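Local coordinates for chitooligosaccharide oxidase (Gibberella zeae, PDB 6Y0R), which oxidises the C1 hydroxyl of chitooligosaccharides to the lactone with a bicovalently bound FAD, passing the electrons to molecular oxygen to give hydrogen peroxide, at residues A[260-263]-A[264-267]; A[308-312]-A[313-317]; A[409-412]-A[413-417]; A[430-433]-A[434-438]. One frame throughout, in Å; residues are numbered along the deposited sequence.

Contact 1 of 4, residues A[260-263]-A[264-267]; sequences GMPA and EITM
Glu264 bends back at its second torsion (chi2 74°), which sets OE1 3.5 Å from CB of Pro262, beside the proline ring. Its other carboxylate oxygen, OE2, turns to Lys174 in a salt bridge, so the acid is held at one end by charge and rests against the proline at the other. At Ile265 the chain closes a type I beta turn that began at Pro262: the Ile265 N-H points almost straight at Pro262 O, 3.1 Å from N to O, although it approaches from above the carbonyl plane. The same isoleucine offers its CG2 branch to Met261, whose chain, extended beyond CG, runs obliquely across it and brings SD to 3.8 Å from Ile265 CG2. The methyl CE continues past Ile265 O. Thr266 joins Ala263 through a water, which bridges Thr266 OG1 at 2.6 Å to Ala263 O at 2.8 Å and donates to that carbonyl; OG1 also bonds to Arg173 N. Met267 then receives the end of the Met261 chain, with CE 4.1 Å from Met267 CG. Arg173 NH1 reaches both Pro262 O and Ile265 O, tying the turn to helix 172-175. The whole forms the bend between helix 247-260 and strand 265-272, where Ile265 and Met267 pack on Phe236 of strand 233-239, and Met261 and Met267 on Ile378 of strand 371-378.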
loop_
_atom_site.group_PDB
_atom_site.type_symbol
_atom_site.label_atom_id
_atom_site.label_comp_id
_atom_site.label_asym_id
_atom_site.label_seq_id
_atom_site.Cartn_x
_atom_site.Cartn_y
_atom_site.Cartn_z
ATOM N N GLY A 260 -12.632 -19.520 7.108
ATOM C CA GLY A 260 -12.339 -20.335 8.291
ATOM C C GLY A 260 -10.868 -20.684 8.464
ATOM O O GLY A 260 -10.516 -21.280 9.491
ATOM N N MET A 261 -10.003 -20.327 7.528
ATOM C CA MET A 261 -8.647 -20.908 7.508
ATOM C C MET A 261 -7.813 -20.259 8.614
ATOM O O MET A 261 -7.970 -19.103 9.018
ATOM C CB MET A 261 -7.981 -20.739 6.145
ATOM C CG MET A 261 -7.505 -19.327 5.887
ATOM S SD MET A 261 -7.051 -19.248 4.090
ATOM C CE MET A 261 -6.617 -17.516 3.933
ATOM N N PRO A 262 -6.806 -20.990 9.143
ATOM C CA PRO A 262 -5.965 -20.452 10.201
ATOM C C PRO A 262 -5.209 -19.188 9.791
ATOM O O PRO A 262 -4.937 -18.993 8.592
ATOM C CB PRO A 262 -4.961 -21.570 10.522
ATOM C CG PRO A 262 -5.632 -22.827 9.981
ATOM C CD PRO A 262 -6.443 -22.367 8.782
ATOM N N ALA A 263 -4.842 -18.403 10.800
ATOM C CA ALA A 263 -4.128 -17.120 10.661
ATOM C C ALA A 263 -2.782 -17.334 9.940
ATOM O O ALA A 263 -2.293 -16.379 9.330
ATOM C CB ALA A 263 -3.921 -16.489 12.024
ATOM N N GLU A 264 -2.160 -18.509 10.085
ATOM C CA GLU A 264 -0.848 -18.798 9.454
ATOM C C GLU A 264 -0.901 -18.758 7.923
ATOM O O GLU A 264 0.203 -18.777 7.339
ATOM C CB GLU A 264 -0.376 -20.189 9.909
ATOM C CG GLU A 264 0.136 -20.180 11.333
ATOM C CD GLU A 264 -0.918 -20.080 12.428
ATOM O OE1 GLU A 264 -2.095 -20.453 12.183
ATOM O OE2 GLU A 264 -0.556 -19.595 13.521
ATOM N N ILE A 265 -2.096 -18.771 7.291
ATOM C CA ILE A 265 -2.187 -18.706 5.812
ATOM C C ILE A 265 -2.597 -17.285 5.395
ATOM O O ILE A 265 -3.553 -16.788 5.917
ATOM C CB ILE A 265 -3.189 -19.705 5.235
ATOM C CG1 ILE A 265 -2.915 -21.153 5.624
ATOM C CG2 ILE A 265 -3.253 -19.523 3.739
ATOM C CD1 ILE A 265 -3.979 -22.063 5.198
ATOM N N THR A 266 -1.868 -16.681 4.464
ATOM C CA THR A 266 -2.296 -15.502 3.700
ATOM C C THR A 266 -2.211 -15.897 2.235
ATOM O O THR A 266 -1.183 -16.463 1.847
ATOM C CB THR A 266 -1.512 -14.241 4.070
ATOM O OG1 THR A 266 -1.644 -13.915 5.465
ATOM C CG2 THR A 266 -1.975 -13.059 3.241
ATOM N N MET A 267 -3.269 -15.700 1.461
ATOM C CA MET A 267 -3.189 -16.116 0.066
ATOM C C MET A 267 -4.117 -15.288 -0.800
ATOM O O MET A 267 -4.992 -14.542 -0.266
ATOM C CB MET A 267 -3.511 -17.603 -0.109
ATOM C CG MET A 267 -4.888 -17.997 0.223
ATOM S SD MET A 267 -4.936 -19.844 -0.006
ATOM C CE MET A 267 -3.927 -20.037 -1.455
HETATM O O HOH W 1 -0.605 -15.186 7.512
#

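Contact 2 of 4, residues A[308-312]-A[313-317]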
loop_
_atom_site.group_PDB
_atom_site.type_symbol
_atom_site.label_atom_id
_atom_site.label_comp_id
_atom_site.label_asym_id
_atom_site.label_seq_id
_atom_site.Cartn_x
_atom_site.Cartn_y
_atom_site.Cartn_z
ATOM N N THR A 308 7.450 -24.491 -1.211
ATOM C CA THR A 308 8.856 -24.496 -0.773
ATOM C C THR A 308 8.943 -23.826 0.584
ATOM O O THR A 308 8.447 -22.703 0.725
ATOM C CB THR A 308 9.768 -23.802 -1.780
ATOM O OG1 THR A 308 9.639 -24.407 -3.068
ATOM C CG2 THR A 308 11.205 -23.863 -1.319
ATOM N N THR A 309 9.603 -24.487 1.532
ATOM C CA THR A 309 9.866 -23.872 2.840
ATOM C C THR A 309 11.204 -23.138 2.783
ATOM O O THR A 309 12.258 -23.786 2.455
ATOM C CB THR A 309 9.826 -24.907 3.959
ATOM O OG1 THR A 309 8.582 -25.592 3.893
ATOM C CG2 THR A 309 9.973 -24.290 5.331
ATOM N N VAL A 310 11.194 -21.908 3.225
ATOM C CA VAL A 310 12.373 -21.013 3.319
ATOM C C VAL A 310 12.317 -20.316 4.677
ATOM O O VAL A 310 11.443 -20.636 5.494
ATOM C CB VAL A 310 12.375 -20.030 2.139
ATOM C CG1 VAL A 310 12.601 -20.744 0.824
ATOM C CG2 VAL A 310 11.095 -19.224 2.067
ATOM N N ASP A 311 13.255 -19.425 4.946
ATOM C CA ASP A 311 13.190 -18.525 6.113
ATOM C C ASP A 311 12.645 -17.191 5.633
ATOM O O ASP A 311 12.408 -16.993 4.424
ATOM C CB ASP A 311 14.537 -18.457 6.849
ATOM C CG ASP A 311 15.655 -17.832 6.050
ATOM O OD1 ASP A 311 15.384 -16.918 5.218
ATOM O OD2 ASP A 311 16.808 -18.261 6.282
ATOM N N TRP A 312 12.381 -16.314 6.569
ATOM C CA TRP A 312 11.750 -15.017 6.269
ATOM C C TRP A 312 12.502 -14.266 5.167
ATOM O O TRP A 312 11.903 -13.737 4.215
ATOM C CB TRP A 312 11.677 -14.214 7.568
ATOM C CG TRP A 312 11.129 -12.851 7.346
ATOM C CD1 TRP A 312 11.777 -11.655 7.374
ATOM C CD2 TRP A 312 9.780 -12.568 6.961
ATOM N NE1 TRP A 312 10.918 -10.642 7.056
ATOM C CE2 TRP A 312 9.679 -11.168 6.828
ATOM C CE3 TRP A 312 8.665 -13.377 6.711
ATOM C CZ2 TRP A 312 8.485 -10.537 6.493
ATOM C CZ3 TRP A 312 7.484 -12.749 6.414
ATOM C CH2 TRP A 312 7.399 -11.361 6.298
ATOM N N MET A 313 13.832 -14.138 5.264
ATOM C CA MET A 313 14.580 -13.354 4.271
ATOM C C MET A 313 14.511 -14.064 2.912
ATOM O O MET A 313 14.441 -13.376 1.893
ATOM C CB MET A 313 16.022 -13.151 4.743
ATOM C CG MET A 313 16.741 -12.103 4.018
ATOM S SD MET A 313 16.095 -10.438 4.380
ATOM C CE MET A 313 15.776 -9.962 2.684
ATOM N N GLY A 314 14.487 -15.396 2.890
ATOM C CA GLY A 314 14.250 -16.219 1.682
ATOM C C GLY A 314 12.881 -15.950 1.045
ATOM O O GLY A 314 12.788 -15.873 -0.196
ATOM N N LEU A 315 11.874 -15.775 1.882
ATOM C CA LEU A 315 10.495 -15.475 1.434
ATOM C C LEU A 315 10.505 -14.073 0.823
ATOM O O LEU A 315 9.950 -13.908 -0.283
ATOM C CB LEU A 315 9.583 -15.629 2.657
ATOM C CG LEU A 315 8.069 -15.645 2.449
ATOM C CD1 LEU A 315 7.568 -14.301 2.057
ATOM C CD2 LEU A 315 7.602 -16.749 1.553
ATOM N N VAL A 316 11.067 -13.065 1.503
ATOM C CA VAL A 316 11.172 -11.679 0.978
ATOM C C VAL A 316 11.895 -11.690 -0.371
ATOM O O VAL A 316 11.473 -11.016 -1.319
ATOM C CB VAL A 316 11.893 -10.776 1.984
ATOM C CG1 VAL A 316 12.260 -9.418 1.390
ATOM C CG2 VAL A 316 11.111 -10.679 3.269
ATOM N N THR A 317 12.950 -12.479 -0.481
ATOM C CA THR A 317 13.757 -12.502 -1.711
ATOM C C THR A 317 12.901 -13.149 -2.805
ATOM O O THR A 317 12.951 -12.688 -3.941
ATOM C CB THR A 317 15.120 -13.123 -1.368
ATOM O OG1 THR A 317 14.943 -14.459 -0.916
ATOM C CG2 THR A 317 15.858 -12.313 -0.345
#
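This is a local strand-to-helix junction: only Asp311 separates strand 305-310 from helix 312-320, and Val310 and Asp311 meet the first helical turn, which runs from Trp312 to Val316. Val310 lays its CG2 branch against the backbone, 3.5 Å from Leu315 N, and that methyl also meets CB of Leu315. The polar side of the corner belongs to Asp311. Its CG stands between the backbone N and the carbonyl carbon (chi1 65°), which directs OD1 back to the helix start, where it accepts from Gly314 N at 2.9 Å in a nearly straight bond of 165°. Asp311 is thus the N-cap of the helix, its carboxylate capping the N-H of Gly314. The backbone joins in at the same place, for Asp311 O accepts from Leu315 N at 2.9 Å. One residue on, Trp312 O takes the N-H of Val316, also at 2.9 Å, the first of these bonds to start inside the helix. Val316 CG2 comes over one face of the Trp312 indole in a CH-pi contact, 4.0 Å from the centroid of the five-membered ring and 22° off its normal, the two side chains crossing at a slant. Trp142 of helix 134-145 packs on Asp311, Trp312 and Met313, while Leu315 lies on Ile233 and Tyr235 of the antiparallel sheet.

Contact 3 of 4, residues A[409-412]-A[413-417]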
loop_
_atom_site.group_PDB
_atom_site.type_symbol
_atom_site.label_atom_id
_atom_site.label_comp_id
_atom_site.label_asym_id
_atom_site.label_seq_id
_atom_site.Cartn_x
_atom_site.Cartn_y
_atom_site.Cartn_z
ATOM N N ASP A 409 -3.616 -2.497 -15.241
ATOM C CA ASP A 409 -3.468 -2.507 -16.719
ATOM C C ASP A 409 -2.215 -1.719 -17.053
ATOM O O ASP A 409 -2.131 -0.562 -16.649
ATOM C CB ASP A 409 -4.707 -1.946 -17.366
ATOM C CG ASP A 409 -4.666 -2.005 -18.893
ATOM O OD1 ASP A 409 -3.986 -2.900 -19.429
ATOM O OD2 ASP A 409 -5.405 -1.241 -19.475
ATOM N N SER A 410 -1.305 -2.329 -17.805
ATOM C CA SER A 410 0.052 -1.809 -18.070
ATOM C C SER A 410 0.276 -1.716 -19.583
ATOM O O SER A 410 -0.219 -2.578 -20.300
ATOM C CB SER A 410 1.058 -2.754 -17.463
ATOM O OG SER A 410 2.336 -2.241 -17.635
ATOM N N VAL A 411 1.013 -0.707 -20.014
ATOM C CA VAL A 411 1.492 -0.553 -21.425
ATOM C C VAL A 411 2.997 -0.319 -21.385
ATOM O O VAL A 411 3.578 -0.121 -20.298
ATOM C CB VAL A 411 0.744 0.579 -22.142
ATOM C CG1 VAL A 411 -0.756 0.341 -22.186
ATOM C CG2 VAL A 411 1.035 1.939 -21.526
ATOM N N ALA A 412 3.662 -0.363 -22.542
ATOM C CA ALA A 412 5.129 -0.250 -22.547
ATOM C C ALA A 412 5.512 1.175 -22.122
ATOM O O ALA A 412 4.663 2.109 -22.262
ATOM C CB ALA A 412 5.696 -0.596 -23.909
ATOM N N ALA A 413 6.761 1.325 -21.698
ATOM C CA ALA A 413 7.343 2.564 -21.139
ATOM C C ALA A 413 7.169 3.699 -22.144
ATOM O O ALA A 413 6.937 4.819 -21.702
ATOM C CB ALA A 413 8.790 2.342 -20.786
ATOM N N THR A 414 7.191 3.382 -23.438
ATOM C CA THR A 414 7.185 4.363 -24.556
ATOM C C THR A 414 5.811 4.419 -25.227
ATOM O O THR A 414 5.708 5.096 -26.265
ATOM C CB THR A 414 8.256 3.994 -25.590
ATOM O OG1 THR A 414 7.988 2.658 -26.021
ATOM C CG2 THR A 414 9.658 4.102 -25.028
ATOM N N ALA A 415 4.799 3.729 -24.689
ATOM C CA ALA A 415 3.405 3.848 -25.169
ATOM C C ALA A 415 2.685 4.905 -24.336
ATOM O O ALA A 415 3.137 5.191 -23.204
ATOM C CB ALA A 415 2.711 2.506 -25.122
ATOM N N GLN A 416 1.626 5.490 -24.895
ATOM C CA GLN A 416 0.652 6.301 -24.137
ATOM C C GLN A 416 -0.468 5.355 -23.692
ATOM O O GLN A 416 -0.931 4.504 -24.478
ATOM C CB GLN A 416 0.147 7.498 -24.942
ATOM C CG GLN A 416 1.173 8.622 -24.982
ATOM C CD GLN A 416 0.697 9.843 -25.733
ATOM O OE1 GLN A 416 -0.042 9.745 -26.712
ATOM N NE2 GLN A 416 1.136 11.012 -25.288
ATOM N N TYR A 417 -0.858 5.460 -22.431
ATOM C CA TYR A 417 -1.966 4.662 -21.867
ATOM C C TYR A 417 -3.275 5.025 -22.570
ATOM O O TYR A 417 -3.700 6.171 -22.590
ATOM C CB TYR A 417 -2.043 4.857 -20.349
ATOM C CG TYR A 417 -3.032 3.890 -19.759
ATOM C CD1 TYR A 417 -2.650 2.588 -19.496
ATOM C CD2 TYR A 417 -4.357 4.246 -19.551
ATOM C CE1 TYR A 417 -3.563 1.651 -19.057
ATOM C CE2 TYR A 417 -5.268 3.333 -19.051
ATOM C CZ TYR A 417 -4.862 2.026 -18.798
ATOM O OH TYR A 417 -5.808 1.144 -18.340
#
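Asp409 and Tyr417 meet across a bend of the chain whose apex is a type I beta turn from Ala412 to Ala415, following strand 403-411 in the seven-stranded antiparallel sheet. With CG anti to the backbone N (chi1 -176°), the aspartate extends from the strand toward the returning chain; the tyrosine adopts the same kind of torsion and lays its ring back along the strand. The two side chains pass at a slant, the planes of carboxylate and ring being 72° apart. Their ends join where Tyr417 OH donates to Asp409 OD2, the modelled distance being 2.7 Å; the place of OD2 is less sure, so the length of this bond is doubtful. Val411, two residues further along the strand, lies inside the bend and makes contact through both its methyls. CG1 comes to 4.0 Å from Tyr417 CD1, the two side chains crossing at about a right angle, whereas CG2 meets the same returning chain nearer the turn, 4.0 Å from Ala415 CB. Val411 thus touches both the turn and the aromatic ring. Beyond this packing, Tyr417 meets the ring of Phe422 at about 50° between planes and touches Tyr340 of the adjoining strand 338-346. Asn338 ND2 donates to Ala412 O, so that carbonyl serves the turn and the next strand together. The turn itself is closed by Ala415 N, whose N-H donates to Ala412 O at 2.9 Å from well above the carbonyl plane.

Contact 4 of 4, residues A[430-433]-A[434-438]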
loop_
_atom_site.group_PDB
_atom_site.type_symbol
_atom_site.label_atom_id
_atom_site.label_comp_id
_atom_site.label_asym_id
_atom_site.label_seq_id
_atom_site.Cartn_x
_atom_site.Cartn_y
_atom_site.Cartn_z
ATOM N N GLN A 430 -16.681 -3.056 -11.512
ATOM C CA GLN A 430 -18.143 -2.886 -11.370
ATOM C C GLN A 430 -18.881 -4.204 -11.624
ATOM O O GLN A 430 -19.995 -4.294 -11.097
ATOM C CB GLN A 430 -18.654 -1.773 -12.293
ATOM C CG GLN A 430 -18.316 -0.394 -11.766
ATOM C CD GLN A 430 -18.905 0.704 -12.621
ATOM O OE1 GLN A 430 -19.197 0.489 -13.792
ATOM N NE2 GLN A 430 -19.062 1.879 -12.022
ATOM N N SER A 431 -18.276 -5.177 -12.315
ATOM C CA SER A 431 -18.872 -6.536 -12.467
ATOM C C SER A 431 -19.151 -7.112 -11.084
ATOM O O SER A 431 -20.052 -7.965 -10.969
ATOM C CB SER A 431 -18.039 -7.470 -13.289
ATOM O OG SER A 431 -16.850 -7.861 -12.594
ATOM N N ILE A 432 -18.389 -6.686 -10.065
ATOM C CA ILE A 432 -18.661 -7.017 -8.644
ATOM C C ILE A 432 -19.392 -5.865 -7.954
ATOM O O ILE A 432 -20.443 -6.103 -7.348
ATOM C CB ILE A 432 -17.351 -7.381 -7.925
ATOM C CG1 ILE A 432 -16.662 -8.555 -8.621
ATOM C CG2 ILE A 432 -17.641 -7.645 -6.458
ATOM C CD1 ILE A 432 -15.308 -8.847 -8.105
ATOM N N SER A 433 -18.872 -4.638 -7.973
ATOM C CA SER A 433 -19.280 -3.629 -6.979
ATOM C C SER A 433 -20.708 -3.152 -7.272
ATOM O O SER A 433 -21.370 -2.769 -6.322
ATOM C CB SER A 433 -18.312 -2.472 -6.871
ATOM O OG SER A 433 -18.185 -1.808 -8.117
ATOM N N SER A 434 -21.174 -3.235 -8.519
ATOM C CA SER A 434 -22.505 -2.666 -8.861
ATOM C C SER A 434 -23.617 -3.518 -8.227
ATOM O O SER A 434 -24.764 -3.043 -8.131
ATOM C CB SER A 434 -22.663 -2.471 -10.343
ATOM O OG SER A 434 -22.668 -3.716 -11.009
ATOM N N SER A 435 -23.307 -4.719 -7.743
ATOM C CA SER A 435 -24.285 -5.606 -7.087
ATOM C C SER A 435 -24.200 -5.505 -5.567
ATOM O O SER A 435 -25.000 -6.188 -4.922
ATOM C CB SER A 435 -24.095 -7.019 -7.542
ATOM O OG SER A 435 -22.997 -7.591 -6.865
ATOM N N LEU A 436 -23.276 -4.723 -4.992
ATOM C CA LEU A 436 -23.072 -4.661 -3.515
ATOM C C LEU A 436 -23.927 -3.570 -2.856
ATOM O O LEU A 436 -24.148 -2.540 -3.498
ATOM C CB LEU A 436 -21.601 -4.373 -3.252
ATOM C CG LEU A 436 -20.642 -5.478 -3.670
ATOM C CD1 LEU A 436 -19.205 -5.085 -3.343
ATOM C CD2 LEU A 436 -21.018 -6.807 -3.024
ATOM N N LYS A 437 -24.327 -3.763 -1.600
ATOM C CA LYS A 437 -25.103 -2.741 -0.837
ATOM C C LYS A 437 -24.215 -1.509 -0.657
ATOM O O LYS A 437 -23.032 -1.693 -0.372
ATOM C CB LYS A 437 -25.521 -3.266 0.538
ATOM C CG LYS A 437 -26.669 -4.269 0.546
ATOM C CD LYS A 437 -26.925 -4.887 1.925
ATOM C CE LYS A 437 -25.879 -5.907 2.338
ATOM N NZ LYS A 437 -25.679 -5.929 3.807
ATOM N N ALA A 438 -24.775 -0.311 -0.800
ATOM C CA ALA A 438 -24.066 0.972 -0.607
ATOM C C ALA A 438 -23.514 0.991 0.819
ATOM O O ALA A 438 -24.188 0.470 1.736
ATOM C CB ALA A 438 -24.996 2.127 -0.876
#
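The C-terminal end of helix 420-433 runs straight into a type I beta turn from Ser433 to Leu436, and the contact is the way the last helical turn passes into that beta turn, from Gln430 and Ser434 onward. Gln430 O is gripped twice by one residue. The backbone Ser434 N donates at 3.0 Å, as in a regular alpha-helical bond, and Ser434 OG adds a shorter bond to Gln430 O of 2.7 Å. The two donors come from opposite faces of the carbonyl plane, neither strongly tilted from it. This is possible because the hydroxyl sits between the backbone N and the carbonyl carbon (chi1 66°), which folds OG back over the helix end. From here the spacing of the bonds shortens from four residues to three, a tightening of the coil: Ser435 N reaches Ile432 O at 3.2 Å, with N lying above the carbonyl plane. Ser435 OG also stands 3.0 Å from Ile432 O, but the hydroxyl has a second acceptor in Glu353 OE2 of helix 351-367, and its proton may serve either. On the apolar side, Leu436 turns back along the helix and sets CD1 4.3 Å from Ile432 CG2, with CG resting near Ile432 O. Leu349 and Trp441 add to the cover over Leu436, while Ile432 lies on Leu344 and Phe357. The turn closes with Leu436 N, which donates at 165° to Ser433 O over a distance of 3.0 Å.

Along the chain the four contacts come in series, each finishing before the next begins. Contacts 1, 2 and 3 lie at ends of strands 265-272, 305-310 and 403-411 of the same seven-stranded antiparallel sheet; strand 305-310 is an outermost strand, while the other two lie inside. Centres of contacts 1 and 2 are about 18 Å apart, those of contacts 1 and 3 about 36 Å. The side chains of Met267 and Leu315 come within about 13 Å and 10 Å of the FAD. Contact 4 closes helix 420-433, which follows strand 403-411, about 29 Å from contact 3 between centres. None touches another: they are separate junctions, helix to strand, strand to helix, strand to loop and helix to loop.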